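Side-chain contact in probable 2-phosphosulfolactate phosphatase (Clostridium acetobutylicum, PDB 1VR0), which probably catalyses the magnesium-dependent hydrolysis of (2R)-O-phospho-3-sulfolactate to (2R)-3-sulfolactate and phosphate: residues S171-I174 / I175-M179. Sequence-based numbering, arbitrary orientation.
Sequences SGYI and INCVM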
loop_
_atom_site.group_PDB
_atom_site.type_symbol
_atom_site.label_atom_id
_atom_site.label_comp_id
_atom_site.label_asym_id
_atom_site.label_seq_id
_atom_site.Cartn_x
_atom_site.Cartn_y
_atom_site.Cartn_z
ATOM N N SER A 171 -1.369 11.548 -4.910
ATOM C CA SER A 171 -0.783 10.710 -5.968
ATOM C C SER A 171 -1.758 10.477 -7.097
ATOM O O SER A 171 -1.416 10.579 -8.255
ATOM C CB SER A 171 -0.386 9.350 -5.458
ATOM O OG SER A 171 0.508 9.436 -4.366
ATOM N N GLY A 172 -2.985 10.142 -6.737
ATOM C CA GLY A 172 -4.055 9.915 -7.690
ATOM C C GLY A 172 -4.347 11.106 -8.561
ATOM O O GLY A 172 -4.565 10.953 -9.751
ATOM N N TYR A 173 -4.367 12.287 -7.960
ATOM C CA TYR A 173 -4.594 13.505 -8.704
ATOM C C TYR A 173 -3.530 13.693 -9.760
ATOM O O TYR A 173 -3.837 14.054 -10.916
ATOM C CB TYR A 173 -4.591 14.693 -7.744
ATOM C CG TYR A 173 -4.502 16.033 -8.386
ATOM C CD1 TYR A 173 -5.395 16.416 -9.381
ATOM C CD2 TYR A 173 -3.554 16.962 -7.952
ATOM C CE1 TYR A 173 -5.328 17.687 -9.928
ATOM C CE2 TYR A 173 -3.488 18.218 -8.495
ATOM C CZ TYR A 173 -4.365 18.580 -9.482
ATOM O OH TYR A 173 -4.263 19.858 -10.025
ATOM N N ILE A 174 -2.285 13.453 -9.361
ATOM C CA ILE A 174 -1.156 13.668 -10.245
ATOM C C ILE A 174 -1.171 12.643 -11.386
ATOM O O ILE A 174 -0.939 12.990 -12.538
ATOM C CB ILE A 174 0.139 13.664 -9.435
ATOM C CG1 ILE A 174 0.152 14.919 -8.542
ATOM C CG2 ILE A 174 1.360 13.629 -10.335
ATOM C CD1 ILE A 174 1.351 15.108 -7.681
ATOM N N ILE A 175 -1.457 11.390 -11.050
ATOM C CA ILE A 175 -1.563 10.333 -12.035
ATOM C C ILE A 175 -2.662 10.711 -13.033
ATOM O O ILE A 175 -2.491 10.608 -14.233
ATOM C CB ILE A 175 -1.860 8.998 -11.343
ATOM C CG1 ILE A 175 -0.613 8.548 -10.583
ATOM C CG2 ILE A 175 -2.308 7.936 -12.337
ATOM C CD1 ILE A 175 -0.883 7.478 -9.534
ATOM N N ASN A 176 -3.772 11.216 -12.523
ATOM C CA ASN A 176 -4.854 11.642 -13.371
ATOM C C ASN A 176 -4.440 12.708 -14.346
ATOM O O ASN A 176 -4.874 12.703 -15.472
ATOM C CB ASN A 176 -6.017 12.164 -12.538
ATOM C CG ASN A 176 -7.313 12.122 -13.301
ATOM O OD1 ASN A 176 -7.778 13.115 -13.820
ATOM N ND2 ASN A 176 -7.856 10.939 -13.428
ATOM N N CYS A 177 -3.627 13.643 -13.885
ATOM C CA CYS A 177 -3.120 14.737 -14.712
ATOM C C CYS A 177 -2.166 14.239 -15.785
ATOM O O CYS A 177 -2.089 14.816 -16.885
ATOM C CB CYS A 177 -2.387 15.755 -13.838
ATOM S SG CYS A 177 -3.421 16.753 -12.702
ATOM N N VAL A 178 -1.414 13.190 -15.458
ATOM C CA VAL A 178 -0.570 12.542 -16.438
ATOM C C VAL A 178 -1.450 11.906 -17.512
ATOM O O VAL A 178 -1.155 12.016 -18.692
ATOM C CB VAL A 178 0.359 11.491 -15.812
ATOM C CG1 VAL A 178 1.042 10.636 -16.908
ATOM C CG2 VAL A 178 1.409 12.156 -14.946
HETATM N N MSE A 179 -2.537 11.272 -17.083
HETATM C CA MSE A 179 -3.463 10.632 -18.002
HETATM C C MSE A 179 -4.164 11.629 -18.909
HETATM O O MSE A 179 -4.437 11.323 -20.055
HETATM C CB MSE A 179 -4.509 9.864 -17.252
HETATM C CG MSE A 179 -3.935 8.748 -16.406
HETATM SE SE MSE A 179 -5.380 7.690 -15.476
HETATM C CE MSE A 179 -5.948 6.889 -17.482
#
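Tyr173 and Cys177 form an i to i+4 sulfur-aromatic contact within the helix of residues 165-181, which packs beside strand 13-18 of the larger, mixed sheet. The sulfur stands over one face of the ring: Cys177 SG is 3.9 Å from the centroid of the Tyr173 ring, on a line 29° from the ring normal. It is offset from the centroid toward CE1, with Tyr173 CE1 3.5 Å from Cys177 SG. The first torsions account for this meeting, because Tyr173 holds CG anti to its own nitrogen (chi1 167°), which sends the ring outward from the helix, while Cys177 keeps SG beside its backbone N (chi1 -70°), leaning back over the ring face. Beneath the pair runs regular alpha-helical bonding, with Cys177 N donating to Tyr173 O at 3.0 Å and Ile175 N to Ser171 O at 2.9 Å. Outside the helix, Glu139 of helix 138-148 touches both Tyr173 and Cys177, and the ring of Tyr198 meets that of Tyr173. Toward the sheet, Ile175 and Val178 touch Ile15 of strand 13-18. The same helix carries Asp167, a ligand of the bound magnesium ion, whose backbone O is hydrogen-bonded to Ser171 OG. Both members of the pair are buried, so the polarisable sulfur against the pi face is probably held largely by dispersion, joining successive helical turns.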